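Local coordinates for putative methyltransferase (Emericella variicolor, PDB 7DMB), which probably acts as a trans-acting methyltransferase alongside a polyketide synthase in calbistrin biosynthesis, and binds S-adenosyl-L-homocysteine, at residues L26-P38 and F358-P370. Sequence-based numbering, arbitrary orientation.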
loop_
_atom_site.group_PDB
_atom_site.type_symbol
_atom_site.label_atom_id
_atom_site.label_comp_id
_atom_site.label_asym_id
_atom_site.label_seq_id
_atom_site.Cartn_x
_atom_site.Cartn_y
_atom_site.Cartn_z
ATOM N N LEU A 26 -15.129 14.050 -1.675
ATOM C CA LEU A 26 -15.282 12.784 -2.398
ATOM C C LEU A 26 -16.703 12.543 -2.978
ATOM O O LEU A 26 -17.038 11.419 -3.377
ATOM C CB LEU A 26 -14.906 11.617 -1.474
ATOM C CG LEU A 26 -13.485 11.039 -1.474
ATOM C CD1 LEU A 26 -12.426 12.130 -1.567
ATOM C CD2 LEU A 26 -13.276 10.162 -0.224
ATOM N N SER A 27 -17.528 13.598 -3.045
ATOM C CA SER A 27 -18.952 13.392 -3.313
ATOM C C SER A 27 -19.256 13.042 -4.773
ATOM O O SER A 27 -20.342 12.523 -5.060
ATOM C CB SER A 27 -19.759 14.630 -2.875
ATOM O OG SER A 27 -19.225 15.846 -3.398
ATOM N N ASN A 28 -18.336 13.268 -5.701
ATOM C CA ASN A 28 -18.635 12.843 -7.064
ATOM C C ASN A 28 -18.265 11.390 -7.337
ATOM O O ASN A 28 -18.528 10.902 -8.442
ATOM C CB ASN A 28 -17.930 13.746 -8.077
ATOM C CG ASN A 28 -18.487 15.159 -8.075
ATOM O OD1 ASN A 28 -17.751 16.115 -7.855
ATOM N ND2 ASN A 28 -19.793 15.295 -8.286
ATOM N N TRP A 29 -17.694 10.677 -6.369
ATOM C CA TRP A 29 -17.176 9.333 -6.598
ATOM C C TRP A 29 -17.825 8.327 -5.668
ATOM O O TRP A 29 -17.173 7.417 -5.139
ATOM C CB TRP A 29 -15.660 9.325 -6.445
ATOM C CG TRP A 29 -15.000 10.360 -7.304
ATOM C CD1 TRP A 29 -15.223 10.584 -8.631
ATOM C CD2 TRP A 29 -14.010 11.320 -6.893
ATOM N NE1 TRP A 29 -14.421 11.612 -9.082
ATOM C CE2 TRP A 29 -13.664 12.080 -8.035
ATOM C CE3 TRP A 29 -13.378 11.601 -5.678
ATOM C CZ2 TRP A 29 -12.716 13.113 -7.997
ATOM C CZ3 TRP A 29 -12.426 12.629 -5.638
ATOM C CH2 TRP A 29 -12.114 13.374 -6.798
ATOM N N GLN A 30 -19.130 8.468 -5.471
ATOM C CA GLN A 30 -19.831 7.683 -4.470
ATOM C C GLN A 30 -20.616 6.507 -5.054
ATOM O O GLN A 30 -21.320 5.831 -4.304
ATOM C CB GLN A 30 -20.762 8.590 -3.665
ATOM C CG GLN A 30 -20.027 9.573 -2.770
ATOM C CD GLN A 30 -19.109 8.873 -1.785
ATOM O OE1 GLN A 30 -17.883 8.932 -1.909
ATOM N NE2 GLN A 30 -19.700 8.180 -0.815
ATOM N N THR A 31 -20.523 6.247 -6.362
ATOM C CA THR A 31 -21.250 5.130 -6.962
ATOM C C THR A 31 -20.389 4.399 -7.987
ATOM O O THR A 31 -19.495 4.981 -8.608
ATOM C CB THR A 31 -22.551 5.568 -7.662
ATOM O OG1 THR A 31 -22.230 6.174 -8.923
ATOM C CG2 THR A 31 -23.363 6.537 -6.806
ATOM N N VAL A 32 -20.693 3.115 -8.179
ATOM C CA VAL A 32 -20.017 2.266 -9.159
ATOM C C VAL A 32 -21.034 1.858 -10.214
ATOM O O VAL A 32 -22.090 1.310 -9.877
ATOM C CB VAL A 32 -19.408 1.019 -8.499
ATOM C CG1 VAL A 32 -18.969 0.009 -9.561
ATOM C CG2 VAL A 32 -18.259 1.385 -7.572
ATOM N N ASP A 33 -20.715 2.113 -11.487
ATOM C CA ASP A 33 -21.558 1.696 -12.618
ATOM C C ASP A 33 -20.676 1.020 -13.670
ATOM O O ASP A 33 -20.099 1.684 -14.539
ATOM C CB ASP A 33 -22.325 2.878 -13.205
ATOM C CG ASP A 33 -23.481 2.432 -14.089
ATOM O OD1 ASP A 33 -23.623 1.215 -14.302
ATOM O OD2 ASP A 33 -24.247 3.289 -14.567
ATOM N N LEU A 34 -20.579 -0.309 -13.588
ATOM C CA LEU A 34 -19.620 -1.039 -14.414
ATOM C C LEU A 34 -19.937 -0.945 -15.904
ATOM O O LEU A 34 -19.014 -0.921 -16.726
ATOM C CB LEU A 34 -19.561 -2.498 -13.970
ATOM C CG LEU A 34 -19.100 -2.701 -12.527
ATOM C CD1 LEU A 34 -19.230 -4.152 -12.143
ATOM C CD2 LEU A 34 -17.651 -2.231 -12.361
ATOM N N GLN A 35 -21.220 -0.896 -16.270
ATOM C CA GLN A 35 -21.642 -0.737 -17.670
ATOM C C GLN A 35 -21.057 -1.822 -18.584
ATOM O O GLN A 35 -20.632 -1.551 -19.707
ATOM C CB GLN A 35 -21.294 0.666 -18.182
ATOM C CG GLN A 35 -22.122 1.790 -17.541
ATOM C CD GLN A 35 -21.581 3.171 -17.856
ATOM O OE1 GLN A 35 -20.874 3.364 -18.844
ATOM N NE2 GLN A 35 -21.910 4.147 -17.009
ATOM N N TRP A 36 -21.023 -3.062 -18.095
ATOM C CA TRP A 36 -20.552 -4.201 -18.886
ATOM C C TRP A 36 -21.686 -5.011 -19.504
ATOM O O TRP A 36 -21.441 -5.821 -20.404
ATOM C CB TRP A 36 -19.703 -5.135 -18.013
ATOM C CG TRP A 36 -18.322 -4.609 -17.666
ATOM C CD1 TRP A 36 -17.667 -3.553 -18.242
ATOM C CD2 TRP A 36 -17.438 -5.125 -16.663
ATOM N NE1 TRP A 36 -16.434 -3.386 -17.663
ATOM C CE2 TRP A 36 -16.270 -4.334 -16.688
ATOM C CE3 TRP A 36 -17.522 -6.184 -15.749
ATOM C CZ2 TRP A 36 -15.194 -4.565 -15.831
ATOM C CZ3 TRP A 36 -16.455 -6.417 -14.904
ATOM C CH2 TRP A 36 -15.301 -5.611 -14.954
ATOM N N THR A 37 -22.901 -4.834 -19.016
ATOM C CA THR A 37 -24.101 -5.484 -19.513
ATOM C C THR A 37 -25.190 -4.428 -19.528
ATOM O O THR A 37 -25.058 -3.389 -18.870
ATOM C CB THR A 37 -24.519 -6.660 -18.619
ATOM O OG1 THR A 37 -24.612 -6.203 -17.265
ATOM C CG2 THR A 37 -23.511 -7.794 -18.705
ATOM N N PRO A 38 -26.277 -4.651 -20.269
ATOM C CA PRO A 38 -27.414 -3.727 -20.156
ATOM C C PRO A 38 -28.006 -3.701 -18.754
ATOM O O PRO A 38 -28.715 -2.745 -18.414
ATOM C CB PRO A 38 -28.415 -4.258 -21.191
ATOM C CG PRO A 38 -28.007 -5.669 -21.452
ATOM C CD PRO A 38 -26.519 -5.714 -21.261
ATOM N N PHE A 358 -7.993 7.982 -18.611
ATOM C CA PHE A 358 -9.122 7.490 -17.836
ATOM C C PHE A 358 -10.123 8.631 -17.638
ATOM O O PHE A 358 -9.791 9.798 -17.819
ATOM C CB PHE A 358 -8.662 6.943 -16.477
ATOM C CG PHE A 358 -7.750 5.743 -16.567
ATOM C CD1 PHE A 358 -8.247 4.465 -16.375
ATOM C CD2 PHE A 358 -6.393 5.903 -16.801
ATOM C CE1 PHE A 358 -7.406 3.353 -16.436
ATOM C CE2 PHE A 358 -5.541 4.803 -16.863
ATOM C CZ PHE A 358 -6.043 3.530 -16.680
ATOM N N GLU A 359 -11.361 8.277 -17.270
ATOM C CA GLU A 359 -12.399 9.256 -16.943
ATOM C C GLU A 359 -12.190 9.842 -15.549
ATOM O O GLU A 359 -13.147 9.977 -14.782
ATOM C CB GLU A 359 -13.797 8.630 -17.017
ATOM C CG GLU A 359 -14.132 7.916 -18.320
ATOM C CD GLU A 359 -15.532 7.282 -18.310
ATOM O OE1 GLU A 359 -16.049 6.954 -19.408
ATOM O OE2 GLU A 359 -16.115 7.109 -17.205
ATOM N N GLY A 360 -10.952 10.177 -15.200
ATOM C CA GLY A 360 -10.734 10.500 -13.811
ATOM C C GLY A 360 -11.118 9.328 -12.924
ATOM O O GLY A 360 -11.223 8.163 -13.353
ATOM N N LEU A 361 -11.341 9.655 -11.655
ATOM C CA LEU A 361 -11.848 8.665 -10.722
ATOM C C LEU A 361 -13.293 8.304 -11.058
ATOM O O LEU A 361 -14.056 9.113 -11.587
ATOM C CB LEU A 361 -11.755 9.189 -9.278
ATOM C CG LEU A 361 -10.387 9.229 -8.593
ATOM C CD1 LEU A 361 -10.479 9.984 -7.272
ATOM C CD2 LEU A 361 -9.845 7.813 -8.363
ATOM N N HIS A 362 -13.661 7.062 -10.753
ATOM C CA HIS A 362 -15.035 6.594 -10.873
ATOM C C HIS A 362 -15.690 6.505 -9.502
ATOM O O HIS A 362 -16.732 7.116 -9.263
ATOM C CB HIS A 362 -15.048 5.234 -11.596
ATOM C CG HIS A 362 -16.410 4.707 -11.906
ATOM N ND1 HIS A 362 -17.108 5.071 -13.039
ATOM C CD2 HIS A 362 -17.185 3.807 -11.259
ATOM C CE1 HIS A 362 -18.264 4.427 -13.066
ATOM N NE2 HIS A 362 -18.337 3.659 -11.994
ATOM N N ALA A 363 -15.077 5.762 -8.584
ATOM C CA ALA A 363 -15.552 5.629 -7.215
ATOM C C ALA A 363 -14.348 5.586 -6.281
ATOM O O ALA A 363 -13.253 5.173 -6.678
ATOM C CB ALA A 363 -16.408 4.370 -7.032
ATOM N N VAL A 364 -14.536 6.057 -5.048
ATOM C CA VAL A 364 -13.484 6.006 -4.031
ATOM C C VAL A 364 -14.113 5.647 -2.694
ATOM O O VAL A 364 -15.131 6.226 -2.300
ATOM C CB VAL A 364 -12.688 7.317 -3.888
ATOM C CG1 VAL A 364 -11.476 7.073 -3.009
ATOM C CG2 VAL A 364 -12.233 7.820 -5.207
ATOM N N GLY A 365 -13.502 4.694 -2.001
ATOM C CA GLY A 365 -13.834 4.407 -0.622
ATOM C C GLY A 365 -12.584 4.343 0.236
ATOM O O GLY A 365 -11.602 3.684 -0.127
ATOM N N LEU A 366 -12.601 5.012 1.376
ATOM C CA LEU A 366 -11.441 5.016 2.248
ATOM C C LEU A 366 -11.527 3.847 3.226
ATOM O O LEU A 366 -12.603 3.330 3.520
ATOM C CB LEU A 366 -11.332 6.348 2.997
ATOM C CG LEU A 366 -11.348 7.625 2.146
ATOM C CD1 LEU A 366 -11.212 8.865 3.023
ATOM C CD2 LEU A 366 -10.270 7.620 1.053
ATOM N N ASP A 367 -10.372 3.421 3.715
ATOM C CA ASP A 367 -10.319 2.313 4.657
ATOM C C ASP A 367 -10.607 2.741 6.101
ATOM O O ASP A 367 -10.428 1.938 7.026
ATOM C CB ASP A 367 -8.960 1.615 4.548
ATOM C CG ASP A 367 -7.803 2.440 5.110
ATOM O OD1 ASP A 367 -7.994 3.598 5.586
ATOM O OD2 ASP A 367 -6.671 1.899 5.067
ATOM N N SER A 368 -11.037 3.984 6.298
ATOM C CA SER A 368 -11.396 4.565 7.586
ATOM C C SER A 368 -12.111 5.878 7.316
ATOM O O SER A 368 -11.922 6.489 6.266
ATOM C CB SER A 368 -10.169 4.819 8.469
ATOM O OG SER A 368 -10.583 5.102 9.793
ATOM N N GLU A 369 -12.917 6.314 8.280
ATOM C CA GLU A 369 -13.507 7.649 8.191
ATOM C C GLU A 369 -12.399 8.698 8.264
ATOM O O GLU A 369 -11.513 8.599 9.125
ATOM C CB GLU A 369 -14.522 7.897 9.309
ATOM C CG GLU A 369 -15.403 6.717 9.667
ATOM C CD GLU A 369 -14.760 5.815 10.713
ATOM O OE1 GLU A 369 -14.252 4.723 10.345
ATOM O OE2 GLU A 369 -14.743 6.210 11.903
ATOM N N PRO A 370 -12.413 9.703 7.393
ATOM C CA PRO A 370 -11.366 10.721 7.407
ATOM C C PRO A 370 -11.348 11.452 8.738
ATOM O O PRO A 370 -12.361 11.483 9.447
ATOM C CB PRO A 370 -11.773 11.659 6.257
ATOM C CG PRO A 370 -12.803 10.922 5.477
ATOM C CD PRO A 370 -13.485 10.027 6.438
HETATM O O HOH W 1 -19.538 8.218 -8.833
#
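The backbone N-H of Asp33 points almost straight at His362 NE2 (N to NE2 2.9 Å, N-H...N angle 176°), and it lies in the imidazole plane, so NE2 acts as acceptor and the ring is probably neutral, protonated on ND1. This bond joins the N-terminal segment 26-38 to the edge strand 358-366 of the seven-stranded sheet, whose 3-2-1-4-5-7-6 order is that of class I methyltransferases. His362 and Ala363 form a classic beta bulge, both making backbone hydrogen bonds with Leu379 of strand 375-382. With CG anti to the backbone N (chi1 -174°), the His362 ring extends to Asp33, and Phe307 meets it edge-to-face. A second bond runs from Val364 N to Trp29 O (3.0 Å), meeting a lone pair in the carbonyl plane. A water lies within hydrogen-bonding distance of Asn28 O and His362 O, though it has more acceptors in reach than protons to give. Outward, Leu361 crosses the Trp29 indole at roughly a right angle: CD1 sits 3.5 Å from the centroid of the six-membered ring, 6° off its normal, a CH-pi contact over the face. Val364 CG2 packs beside Trp29 CB. Further along the chain, Val32 CG2 meets Ala363 CB at 3.6 Å; where strand 358-366 ends, Leu26 CD2 rests 4.0 Å from Leu366 CG.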